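Local coordinates for protein putative phosphatase (Bacteroides thetaiotaomicron, PDB 3KYA) that is of unproven function, possibly a phosphatase, and binds zinc ions on a chain probably built as a beta-propeller with an Ig-like TIG domain, at residues Gly142-Asp147 with Gln165-Lys170; Asp147-Asp152 with Ala201-Tyr206; Asp152-Cys157 with Met457-Asp462; Val223-Arg228 with Val277-Thr282. All coordinates share one frame; numbering follows the deposited sequence.

The four contacts follow neighbouring blades of a fold whose successive antiparallel sheets fit a six-bladed beta-propeller. Contacts 1 and 3 lie with centres 5 Å apart: contact 1 joins strands two places apart in one sheet, and contact 3 packs the strand between them against the neighbouring blade that holds strand 457-462. Both reach the same zinc ion, through Asp168 and His153. Contact 2, centred 13 Å from contact 1, shares Asp147 with it and reaches a loop of the following sheet, where Glu205 holds another zinc ion. Contact 4, centred 15 Å from contact 2, continues to a helix. Asp147 OD2 and Arg228 NH1, 2.8 Å apart in a salt bridge, tie contacts 1 and 2 to contact 4.

Contact 1. Residues Gly142-Asp147 with Gln165-Lys170; sequences GRLAFD and QLIDLK. With ZN (zinc ion), chain X.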
# COMPACT_ATOMS: atom_id res chain seq x y z
N GLY A 142 -23.19 -20.00 5.01
CA GLY A 142 -22.37 -21.20 4.82
C GLY A 142 -20.87 -21.05 4.94
O GLY A 142 -20.36 -19.94 5.06
N ARG A 143 -20.19 -22.20 4.98
CA ARG A 143 -18.73 -22.28 5.00
C ARG A 143 -18.27 -23.32 3.99
O ARG A 143 -18.94 -24.32 3.75
CB ARG A 143 -18.20 -22.64 6.39
CG ARG A 143 -18.48 -21.59 7.45
CD ARG A 143 -17.72 -20.29 7.19
NE ARG A 143 -17.84 -19.37 8.31
CZ ARG A 143 -18.90 -18.61 8.57
NH1 ARG A 143 -19.97 -18.62 7.78
NH2 ARG A 143 -18.89 -17.81 9.62
N LEU A 144 -17.09 -23.09 3.43
CA LEU A 144 -16.53 -23.94 2.39
C LEU A 144 -15.28 -24.70 2.83
O LEU A 144 -14.50 -24.22 3.65
CB LEU A 144 -16.16 -23.05 1.19
CG LEU A 144 -17.28 -22.34 0.43
CD1 LEU A 144 -16.68 -21.37 -0.61
CD2 LEU A 144 -18.24 -23.33 -0.26
N ALA A 145 -15.08 -25.90 2.26
CA ALA A 145 -13.87 -26.68 2.53
C ALA A 145 -13.59 -27.71 1.44
O ALA A 145 -14.49 -28.46 1.06
CB ALA A 145 -13.95 -27.39 3.91
N PHE A 146 -12.37 -27.71 0.92
CA PHE A 146 -11.95 -28.72 -0.05
C PHE A 146 -11.63 -30.06 0.61
O PHE A 146 -11.12 -30.09 1.72
CB PHE A 146 -10.64 -28.36 -0.76
CG PHE A 146 -10.72 -27.21 -1.73
CD1 PHE A 146 -11.45 -27.32 -2.90
CD2 PHE A 146 -10.00 -26.04 -1.50
CE1 PHE A 146 -11.50 -26.27 -3.82
CE2 PHE A 146 -10.05 -24.99 -2.41
CZ PHE A 146 -10.80 -25.10 -3.55
N ASP A 147 -11.85 -31.15 -0.12
CA ASP A 147 -11.34 -32.45 0.30
C ASP A 147 -9.82 -32.35 0.11
O ASP A 147 -9.37 -32.14 -1.01
CB ASP A 147 -11.94 -33.56 -0.56
CG ASP A 147 -11.44 -34.96 -0.19
OD1 ASP A 147 -10.40 -35.10 0.48
OD2 ASP A 147 -12.10 -35.95 -0.62
N GLN A 165 -23.42 -30.33 1.24
CA GLN A 165 -23.41 -30.53 -0.20
C GLN A 165 -22.00 -30.60 -0.79
O GLN A 165 -21.03 -30.11 -0.20
CB GLN A 165 -24.20 -29.41 -0.89
CG GLN A 165 -25.69 -29.43 -0.56
CD GLN A 165 -26.47 -28.42 -1.38
OE1 GLN A 165 -26.16 -27.22 -1.38
NE2 GLN A 165 -27.49 -28.90 -2.10
N LEU A 166 -21.92 -31.27 -1.94
CA LEU A 166 -20.71 -31.41 -2.70
C LEU A 166 -20.84 -30.61 -3.99
O LEU A 166 -21.72 -30.88 -4.82
CB LEU A 166 -20.46 -32.88 -3.07
CG LEU A 166 -19.30 -33.14 -4.03
CD1 LEU A 166 -17.96 -32.61 -3.49
CD2 LEU A 166 -19.21 -34.63 -4.35
N ILE A 167 -19.94 -29.63 -4.15
CA ILE A 167 -19.80 -28.85 -5.37
C ILE A 167 -18.65 -29.56 -6.11
O ILE A 167 -17.48 -29.40 -5.74
CB ILE A 167 -19.45 -27.37 -5.05
CG1 ILE A 167 -20.52 -26.74 -4.14
CG2 ILE A 167 -19.21 -26.56 -6.33
CD1 ILE A 167 -20.03 -25.46 -3.35
N ASP A 168 -18.98 -30.37 -7.12
CA ASP A 168 -17.98 -31.17 -7.84
C ASP A 168 -17.53 -30.37 -9.06
O ASP A 168 -18.23 -30.25 -10.05
CB ASP A 168 -18.52 -32.56 -8.22
CG ASP A 168 -17.43 -33.53 -8.69
OD1 ASP A 168 -16.48 -33.08 -9.36
OD2 ASP A 168 -17.52 -34.76 -8.40
N LEU A 169 -16.34 -29.79 -8.94
CA LEU A 169 -15.80 -28.89 -9.95
C LEU A 169 -15.40 -29.59 -11.24
O LEU A 169 -15.29 -28.95 -12.29
CB LEU A 169 -14.59 -28.14 -9.36
CG LEU A 169 -14.90 -27.33 -8.10
CD1 LEU A 169 -13.64 -26.78 -7.43
CD2 LEU A 169 -15.90 -26.20 -8.41
N LYS A 170 -15.16 -30.90 -11.17
CA LYS A 170 -14.77 -31.66 -12.35
C LYS A 170 -15.97 -31.98 -13.24
O LYS A 170 -15.93 -31.72 -14.44
CB LYS A 170 -14.05 -32.97 -11.98
CG LYS A 170 -13.58 -33.81 -13.18
CD LYS A 170 -13.09 -35.19 -12.73
CE LYS A 170 -12.62 -36.04 -13.89
NZ LYS A 170 -13.69 -36.37 -14.88
ZN ZN X . -16.16 -36.26 -8.15
O HOH W 1 -15.05 -35.43 -9.41
O HOH W 2 -14.75 -37.92 -8.20
O HOH W 3 -17.54 -37.29 -7.39
O HOH W 4 -17.26 -37.48 -9.75
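Phe146 meets Leu169 at its ring edge: Leu169 CD1 lies close to the ring plane, 4.2 Å from Phe146 CE1. The two segments sit on strands 141-147 and 161-168 of one antiparallel sheet, in what fits a beta-propeller blade, with strand 153-159 running between them; Leu169 lies just beyond the end of strand 161-168. No hydrogen bond joins them directly; that intervening strand is hydrogen-bonded to both, so the contact consists of side chains reaching across it on one face, and it buries just 89 Å² in all. The second apolar pair is Leu144 CD2 with Ile167 CD1, also 4.2 Å apart, the two side chains crossing at about a right angle. Ile167 gets there with CG1 anti to its carbonyl carbon (chi1 -58°) and CD1 extended beyond it. Val450 of strand 446-452 touches both Leu144 and Phe146, placing this face against a neighbouring sheet. Asp168 binds zinc through OD2 at 2.0 Å; His153 and four waters complete the site. The other carboxylate oxygen of Asp168 is gripped twice: water 1, itself on the metal, donates to Asp168 OD1 over 2.8 Å, and in an Asx turn the backbone N of Lys170 reaches Asp168 OD1, nearly along the C-O axis, at 3.1 Å.

Contact 2. Residues Asp147-Asp152 with Ala201-Tyr206; sequences DPLNKD and ADEAEY. With ZN (zinc ion), chain B; EDO (1,2-ethanediol), chain H; EDO (1,2-ethanediol), chain L.
Ala204 CB sits against the Pro148 ring, 3.8 Å from Pro148 CG, with Pro148 CB and CD only slightly farther away. Leu149 adds its branch point, CG, to the same methyl at 4.1 Å, while Leu149 CD1 comes 3.9 Å from Glu203 O. No hydrogen bond crosses between the segments. The polar bonds instead shape each loop. Asp147 to Asn150 is a type I beta turn, and Asp147 OD1 accepts the backbone N of Leu149 at 2.9 Å from above the carboxylate plane, an Asx turn. A second Asx turn follows, in which Asn150 OD1 takes the N-H of Asp152; Asn150 ND2 gives a nearly straight bond (172°) to an ethanediol probably left by crystallisation. Replacing Asn150 by alanine removes the amide, and the N-H of Asp152 would probably lose this acceptor, with the corner at 151-152 less firmly held. In the facing loop, a type II turn from Asp202 to Glu205, Glu205 OE1 accepts the backbone N of Asp202. Metal binding is the third kind: Glu205 OE2 holds a zinc ion at 2.3 Å. The 147-152 loop links strands 141-147 and 153-159, the 201-206 loop leads from strand 188-193 into strand 206-211 of a neighbouring sheet, probably the adjacent propeller blade, and Phe193 of strand 188-193 touches both Pro148 and Ala204.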
# COMPACT_ATOMS: atom_id res chain seq x y z
N ASP A 147 -11.85 -31.15 -0.12
CA ASP A 147 -11.34 -32.45 0.30
C ASP A 147 -9.82 -32.35 0.11
O ASP A 147 -9.37 -32.14 -1.01
CB ASP A 147 -11.94 -33.56 -0.56
CG ASP A 147 -11.44 -34.96 -0.19
OD1 ASP A 147 -10.40 -35.10 0.48
OD2 ASP A 147 -12.10 -35.95 -0.62
N PRO A 148 -9.01 -32.47 1.19
CA PRO A 148 -7.55 -32.34 1.01
C PRO A 148 -6.96 -33.33 0.02
O PRO A 148 -5.90 -33.05 -0.53
CB PRO A 148 -6.99 -32.56 2.43
CG PRO A 148 -8.13 -32.26 3.35
CD PRO A 148 -9.37 -32.68 2.61
N LEU A 149 -7.63 -34.46 -0.24
CA LEU A 149 -7.12 -35.44 -1.17
C LEU A 149 -7.64 -35.23 -2.59
O LEU A 149 -7.21 -35.91 -3.50
CB LEU A 149 -7.49 -36.86 -0.71
CG LEU A 149 -7.13 -37.24 0.71
CD1 LEU A 149 -7.49 -38.72 0.95
CD2 LEU A 149 -5.65 -36.98 1.01
N ASN A 150 -8.57 -34.30 -2.79
CA ASN A 150 -9.12 -34.04 -4.13
C ASN A 150 -9.77 -32.67 -4.19
O ASN A 150 -10.92 -32.49 -3.77
CB ASN A 150 -10.13 -35.14 -4.50
CG ASN A 150 -10.74 -34.95 -5.89
OD1 ASN A 150 -10.40 -34.01 -6.60
ND2 ASN A 150 -11.64 -35.84 -6.27
N LYS A 151 -9.02 -31.69 -4.69
CA LYS A 151 -9.52 -30.31 -4.75
C LYS A 151 -10.62 -30.07 -5.80
O LYS A 151 -11.12 -28.96 -5.92
CB LYS A 151 -8.37 -29.28 -4.83
CG LYS A 151 -7.65 -29.13 -3.48
CD LYS A 151 -6.74 -27.91 -3.41
CE LYS A 151 -5.58 -28.03 -4.32
NZ LYS A 151 -4.65 -26.87 -4.17
N ASP A 152 -11.00 -31.11 -6.55
CA ASP A 152 -12.18 -31.04 -7.42
C ASP A 152 -13.45 -31.12 -6.54
O ASP A 152 -14.54 -30.77 -6.99
CB ASP A 152 -12.23 -32.20 -8.42
CG ASP A 152 -11.12 -32.14 -9.46
OD1 ASP A 152 -10.57 -31.06 -9.71
OD2 ASP A 152 -10.85 -33.20 -10.09
N ALA A 201 -4.77 -43.06 12.06
CA ALA A 201 -5.60 -42.48 11.01
C ALA A 201 -4.80 -41.89 9.86
O ALA A 201 -3.84 -41.16 10.07
CB ALA A 201 -6.50 -41.38 11.63
N ASP A 202 -5.19 -42.22 8.64
CA ASP A 202 -4.54 -41.66 7.46
C ASP A 202 -4.99 -40.22 7.25
O ASP A 202 -5.99 -39.78 7.80
CB ASP A 202 -4.83 -42.51 6.23
CG ASP A 202 -3.93 -43.73 6.18
OD1 ASP A 202 -2.70 -43.55 6.10
OD2 ASP A 202 -4.44 -44.84 6.24
N GLU A 203 -4.22 -39.50 6.45
CA GLU A 203 -4.48 -38.09 6.12
C GLU A 203 -5.89 -37.92 5.58
O GLU A 203 -6.27 -38.58 4.63
CB GLU A 203 -3.48 -37.63 5.05
CG GLU A 203 -3.57 -36.13 4.68
CD GLU A 203 -3.00 -35.20 5.73
OE1 GLU A 203 -2.19 -35.65 6.57
OE2 GLU A 203 -3.35 -34.00 5.69
N ALA A 204 -6.66 -37.03 6.21
CA ALA A 204 -8.05 -36.72 5.80
C ALA A 204 -8.98 -37.93 5.70
O ALA A 204 -9.92 -37.94 4.90
CB ALA A 204 -8.07 -35.91 4.49
N GLU A 205 -8.75 -38.94 6.54
CA GLU A 205 -9.61 -40.11 6.60
C GLU A 205 -10.91 -39.72 7.29
O GLU A 205 -11.94 -40.38 7.13
CB GLU A 205 -8.92 -41.26 7.34
CG GLU A 205 -9.73 -42.55 7.32
CD GLU A 205 -9.00 -43.79 7.89
OE1 GLU A 205 -7.87 -43.67 8.44
OE2 GLU A 205 -9.59 -44.89 7.78
N TYR A 206 -10.87 -38.63 8.07
CA TYR A 206 -12.04 -38.16 8.80
C TYR A 206 -12.39 -36.69 8.55
O TYR A 206 -11.52 -35.81 8.62
CB TYR A 206 -11.84 -38.35 10.30
CG TYR A 206 -11.61 -39.80 10.69
CD1 TYR A 206 -10.34 -40.36 10.62
CD2 TYR A 206 -12.67 -40.61 11.09
CE1 TYR A 206 -10.12 -41.70 10.94
CE2 TYR A 206 -12.46 -41.95 11.41
CZ TYR A 206 -11.19 -42.48 11.34
OH TYR A 206 -10.98 -43.81 11.67
ZN ZN B . -7.82 -46.39 7.58
C1 EDO H . -4.34 -33.45 -3.69
O1 EDO H . -3.48 -33.79 -4.79
C2 EDO H . -5.32 -32.33 -4.06
O2 EDO H . -6.12 -32.68 -5.21
C1 EDO L . -10.95 -39.27 -2.50
O1 EDO L . -10.45 -40.42 -3.18
C2 EDO L . -10.95 -38.10 -3.47
O2 EDO L . -12.14 -38.12 -4.27

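Contact 3. Residues Asp152-Cys157 with Met457-Asp462; sequences DHLYIC and MFYVHD. With ZN (zinc ion), chain X.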
# COMPACT_ATOMS: atom_id res chain seq x y z
N ASP A 152 -11.00 -31.11 -6.55
CA ASP A 152 -12.18 -31.04 -7.42
C ASP A 152 -13.45 -31.12 -6.54
O ASP A 152 -14.54 -30.77 -6.99
CB ASP A 152 -12.23 -32.20 -8.42
CG ASP A 152 -11.12 -32.14 -9.46
OD1 ASP A 152 -10.57 -31.06 -9.71
OD2 ASP A 152 -10.85 -33.20 -10.09
N HIS A 153 -13.31 -31.60 -5.30
CA HIS A 153 -14.44 -31.74 -4.40
C HIS A 153 -14.47 -30.64 -3.36
O HIS A 153 -13.65 -30.62 -2.44
CB HIS A 153 -14.47 -33.11 -3.72
CG HIS A 153 -14.81 -34.24 -4.64
ND1 HIS A 153 -14.71 -35.56 -4.27
CD2 HIS A 153 -15.22 -34.24 -5.93
CE1 HIS A 153 -15.08 -36.33 -5.28
NE2 HIS A 153 -15.39 -35.55 -6.30
N LEU A 154 -15.40 -29.70 -3.55
CA LEU A 154 -15.60 -28.56 -2.67
C LEU A 154 -16.89 -28.75 -1.88
O LEU A 154 -18.00 -28.78 -2.46
CB LEU A 154 -15.66 -27.27 -3.49
CG LEU A 154 -15.86 -25.98 -2.70
CD1 LEU A 154 -14.73 -25.78 -1.65
CD2 LEU A 154 -15.95 -24.79 -3.65
N TYR A 155 -16.76 -28.93 -0.57
CA TYR A 155 -17.91 -29.14 0.31
C TYR A 155 -18.40 -27.81 0.88
O TYR A 155 -17.61 -26.86 1.11
CB TYR A 155 -17.59 -30.13 1.44
CG TYR A 155 -17.36 -31.57 1.01
CD1 TYR A 155 -18.43 -32.41 0.71
CD2 TYR A 155 -16.07 -32.10 0.91
CE1 TYR A 155 -18.23 -33.74 0.31
CE2 TYR A 155 -15.85 -33.43 0.50
CZ TYR A 155 -16.94 -34.24 0.22
OH TYR A 155 -16.75 -35.56 -0.18
N ILE A 156 -19.70 -27.74 1.12
CA ILE A 156 -20.33 -26.58 1.73
C ILE A 156 -21.29 -27.04 2.82
O ILE A 156 -22.11 -27.95 2.60
CB ILE A 156 -21.03 -25.68 0.67
CG1 ILE A 156 -21.62 -24.42 1.33
CG2 ILE A 156 -22.10 -26.47 -0.14
CD1 ILE A 156 -22.06 -23.34 0.34
N CYS A 157 -21.15 -26.44 4.00
CA CYS A 157 -22.04 -26.70 5.12
C CYS A 157 -22.79 -25.42 5.42
O CYS A 157 -22.28 -24.30 5.17
CB CYS A 157 -21.30 -27.22 6.35
SG CYS A 157 -20.11 -26.11 7.10
N MSE A 457 -6.84 -19.49 -7.17
CA MSE A 457 -8.18 -18.93 -7.27
C MSE A 457 -8.99 -19.14 -6.00
O MSE A 457 -8.79 -20.11 -5.26
CB MSE A 457 -8.94 -19.54 -8.45
CG MSE A 457 -9.20 -21.01 -8.35
SE MSE A 457 -9.99 -21.64 -10.04
CE MSE A 457 -11.75 -20.89 -9.79
N PHE A 458 -9.91 -18.21 -5.79
CA PHE A 458 -10.79 -18.25 -4.66
C PHE A 458 -12.17 -18.72 -5.09
O PHE A 458 -12.60 -18.44 -6.22
CB PHE A 458 -11.03 -16.85 -4.07
CG PHE A 458 -9.80 -16.18 -3.49
CD1 PHE A 458 -8.96 -15.41 -4.29
CD2 PHE A 458 -9.57 -16.22 -2.12
CE1 PHE A 458 -7.86 -14.74 -3.73
CE2 PHE A 458 -8.48 -15.56 -1.55
CZ PHE A 458 -7.63 -14.82 -2.36
N TYR A 459 -12.85 -19.44 -4.20
CA TYR A 459 -14.28 -19.71 -4.34
C TYR A 459 -14.94 -18.98 -3.17
O TYR A 459 -14.45 -19.04 -2.03
CB TYR A 459 -14.62 -21.20 -4.29
CG TYR A 459 -14.10 -21.92 -5.49
CD1 TYR A 459 -14.86 -22.01 -6.65
CD2 TYR A 459 -12.83 -22.49 -5.49
CE1 TYR A 459 -14.38 -22.65 -7.77
CE2 TYR A 459 -12.35 -23.15 -6.60
CZ TYR A 459 -13.13 -23.22 -7.74
OH TYR A 459 -12.66 -23.86 -8.86
N VAL A 460 -16.04 -18.30 -3.45
CA VAL A 460 -16.74 -17.50 -2.47
C VAL A 460 -18.19 -17.92 -2.37
O VAL A 460 -18.84 -18.08 -3.39
CB VAL A 460 -16.73 -16.03 -2.90
CG1 VAL A 460 -17.41 -15.16 -1.84
CG2 VAL A 460 -15.29 -15.55 -3.20
N HIS A 461 -18.71 -18.08 -1.15
CA HIS A 461 -20.12 -18.36 -0.97
C HIS A 461 -20.87 -17.06 -0.73
O HIS A 461 -20.75 -16.45 0.34
CB HIS A 461 -20.36 -19.35 0.16
CG HIS A 461 -21.81 -19.59 0.45
ND1 HIS A 461 -22.31 -19.75 1.73
CD2 HIS A 461 -22.88 -19.61 -0.38
CE1 HIS A 461 -23.61 -19.92 1.66
NE2 HIS A 461 -23.99 -19.82 0.40
N ASP A 462 -21.63 -16.64 -1.75
CA ASP A 462 -22.42 -15.41 -1.72
C ASP A 462 -23.82 -15.87 -1.26
O ASP A 462 -24.68 -16.27 -2.05
CB ASP A 462 -22.39 -14.76 -3.09
CG ASP A 462 -22.99 -13.37 -3.12
OD1 ASP A 462 -23.86 -13.06 -2.30
OD2 ASP A 462 -22.60 -12.60 -4.03
ZN ZN X . -16.16 -36.26 -8.15
O HOH W 2 -14.75 -37.92 -8.20
O HOH W 3 -17.54 -37.29 -7.39
O HOH W 4 -17.26 -37.48 -9.75
O HOH W 1 -15.05 -35.43 -9.41
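The His461 ring carries Ile156 CD1 over one face: the methyl stands 3.7 Å from the ring centroid and only 7° off the ring normal, a CH-pi contact almost exactly over the centre. Ile156 CD1 is therefore nearly equidistant from all five ring atoms, 3.8 Å from His461 CG and 4.0 Å from His461 NE2. The Tyr459 ring is met obliquely instead, Leu154 CD2 coming to 3.9 Å from Tyr459 CG and as near to its CB, at the root of the ring. Ile156 stretches to its histidine with CG1 anti to the backbone N (chi1 -177°) and CD1 extended beyond, and the two side chains meet at about a right angle. These buried pairs join neighbouring sheets face to face, as blades do in a beta-propeller. The sheet of 457-462 combines strand 105-110 from early in the chain with strands from its C-terminal end, consistent with the closure of a propeller, in which one blade mixes strands from both ends of the chain. At the polar end of the imidazole, His461 NE2 is hydrogen-bonded to Phe138 O. With alanine in place of His461, Ile156 CD1 is likely to lose the flat surface it rests on, and Phe138 O this hydrogen-bond partner. One residue before Leu154, His153 is directed elsewhere, its NE2 binding zinc at 2.1 Å beside Asp168 OD2.

Contact 4. Residues Val223-Arg228 with Val277-Thr282; sequences VYIIKR and VDYFKT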
# COMPACT_ATOMS: atom_id res chain seq x y z
N VAL A 223 -19.18 -31.38 18.28
CA VAL A 223 -18.38 -31.85 17.14
C VAL A 223 -18.55 -33.35 16.85
O VAL A 223 -18.50 -34.20 17.75
CB VAL A 223 -16.86 -31.60 17.37
CG1 VAL A 223 -16.05 -31.88 16.09
CG2 VAL A 223 -16.58 -30.16 17.91
N TYR A 224 -18.75 -33.66 15.56
CA TYR A 224 -18.85 -35.03 15.09
C TYR A 224 -17.68 -35.34 14.17
O TYR A 224 -17.05 -34.43 13.60
CB TYR A 224 -20.17 -35.25 14.32
CG TYR A 224 -21.41 -35.22 15.18
CD1 TYR A 224 -22.02 -34.02 15.53
CD2 TYR A 224 -22.00 -36.40 15.64
CE1 TYR A 224 -23.17 -33.99 16.32
CE2 TYR A 224 -23.14 -36.37 16.44
CZ TYR A 224 -23.72 -35.16 16.77
OH TYR A 224 -24.85 -35.12 17.56
N ILE A 225 -17.41 -36.64 14.01
CA ILE A 225 -16.36 -37.12 13.13
C ILE A 225 -16.96 -38.15 12.17
O ILE A 225 -17.65 -39.09 12.60
CB ILE A 225 -15.16 -37.66 13.94
CG1 ILE A 225 -13.92 -37.80 13.05
CG2 ILE A 225 -15.50 -39.00 14.68
CD1 ILE A 225 -12.61 -37.98 13.82
N ILE A 226 -16.71 -37.97 10.86
CA ILE A 226 -17.28 -38.81 9.79
C ILE A 226 -16.16 -39.51 9.02
O ILE A 226 -15.30 -38.86 8.45
CB ILE A 226 -18.11 -37.98 8.80
CG1 ILE A 226 -19.18 -37.17 9.53
CG2 ILE A 226 -18.74 -38.88 7.73
CD1 ILE A 226 -19.99 -36.24 8.65
N LYS A 227 -16.20 -40.84 8.99
CA LYS A 227 -15.14 -41.63 8.37
C LYS A 227 -15.36 -41.86 6.87
O LYS A 227 -16.44 -42.25 6.43
CB LYS A 227 -15.02 -42.97 9.07
CG LYS A 227 -13.80 -43.79 8.68
CD LYS A 227 -13.74 -45.09 9.46
CE LYS A 227 -12.45 -45.82 9.22
NZ LYS A 227 -12.47 -47.12 9.93
N ARG A 228 -14.29 -41.63 6.11
CA ARG A 228 -14.30 -41.83 4.68
C ARG A 228 -14.61 -43.30 4.36
O ARG A 228 -14.10 -44.22 5.03
CB ARG A 228 -12.94 -41.41 4.11
CG ARG A 228 -12.87 -41.28 2.58
CD ARG A 228 -11.45 -40.91 2.11
NE ARG A 228 -11.00 -39.56 2.50
CZ ARG A 228 -11.16 -38.45 1.77
NH1 ARG A 228 -11.80 -38.46 0.60
NH2 ARG A 228 -10.69 -37.30 2.23
N VAL A 277 -5.51 -38.33 19.25
CA VAL A 277 -4.86 -39.60 19.65
C VAL A 277 -5.62 -40.22 20.82
O VAL A 277 -5.79 -41.44 20.87
CB VAL A 277 -3.37 -39.43 20.04
CG1 VAL A 277 -2.83 -40.69 20.71
CG2 VAL A 277 -2.53 -39.08 18.82
N ASP A 278 -6.08 -39.38 21.76
CA ASP A 278 -6.86 -39.86 22.92
C ASP A 278 -8.12 -40.60 22.47
O ASP A 278 -8.48 -41.65 23.00
CB ASP A 278 -7.27 -38.71 23.85
CG ASP A 278 -6.09 -38.07 24.56
OD1 ASP A 278 -4.99 -38.66 24.56
OD2 ASP A 278 -6.27 -36.97 25.15
N TYR A 279 -8.77 -40.03 21.46
CA TYR A 279 -9.99 -40.61 20.90
C TYR A 279 -9.74 -41.94 20.20
O TYR A 279 -10.41 -42.93 20.52
CB TYR A 279 -10.65 -39.62 19.93
CG TYR A 279 -11.80 -40.25 19.18
CD1 TYR A 279 -13.00 -40.50 19.82
CD2 TYR A 279 -11.66 -40.62 17.84
CE1 TYR A 279 -14.05 -41.09 19.15
CE2 TYR A 279 -12.71 -41.21 17.16
CZ TYR A 279 -13.89 -41.45 17.82
OH TYR A 279 -14.94 -42.03 17.17
N PHE A 280 -8.78 -41.98 19.28
CA PHE A 280 -8.52 -43.20 18.52
C PHE A 280 -7.92 -44.33 19.36
O PHE A 280 -8.24 -45.49 19.12
CB PHE A 280 -7.65 -42.90 17.30
CG PHE A 280 -8.37 -42.11 16.25
CD1 PHE A 280 -9.41 -42.69 15.53
CD2 PHE A 280 -8.00 -40.81 15.97
CE1 PHE A 280 -10.09 -41.96 14.57
CE2 PHE A 280 -8.67 -40.08 15.00
CZ PHE A 280 -9.72 -40.66 14.31
N LYS A 281 -7.09 -43.98 20.34
CA LYS A 281 -6.51 -44.97 21.25
C LYS A 281 -7.62 -45.66 22.07
O LYS A 281 -7.57 -46.87 22.28
CB LYS A 281 -5.50 -44.30 22.19
CG LYS A 281 -4.81 -45.25 23.18
CD LYS A 281 -3.74 -44.53 24.00
N THR A 282 -8.61 -44.88 22.51
CA THR A 282 -9.74 -45.38 23.28
C THR A 282 -10.62 -46.35 22.48
O THR A 282 -10.99 -47.42 22.97
CB THR A 282 -10.65 -44.24 23.78
OG1 THR A 282 -9.90 -43.35 24.64
CG2 THR A 282 -11.85 -44.78 24.55
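Ile225 sets CG1 anti to its backbone N (chi1 -164°), which carries CD1 up to Phe280 and puts CG2 between the N and the carbonyl carbon, facing Tyr279. The two aromatic residues are adjacent in the helix but turn differently, Tyr279 having CG anti to the backbone N (chi1 172°). The result brings the two rings together, with Tyr279 CD2 3.7 Å above the Phe280 plane, over its centre. One isoleucine thus serves both. Its CD1 comes 4.0 Å from Phe280 CZ, the side chains approaching from opposite directions, and its CG2 comes 4.0 Å from Tyr279 OH and 4.3 Å from Tyr279 CZ; both methyls approach their rings obliquely. No hydrogen bond joins the segments; the contact is by van der Waals packing, and its three touching residues are buried. Within the helix, Asp278 O accepts twice from Thr282, at 2.8 Å from OG1 and 3.3 Å from N. Strand 220-227 lies between strands 206-211 and 240-246 in its sheet, and helix 276-284 is inserted after strand 270-274 of the next, so the contact joins what are probably adjacent blades of a beta-propeller. Tyr206 of strand 206-211 packs on Ile225 and meets the Phe280 ring at about 50°, while Tyr279 touches Gln241 and Ile243 of strand 240-246 and packs edge-to-face with Trp289.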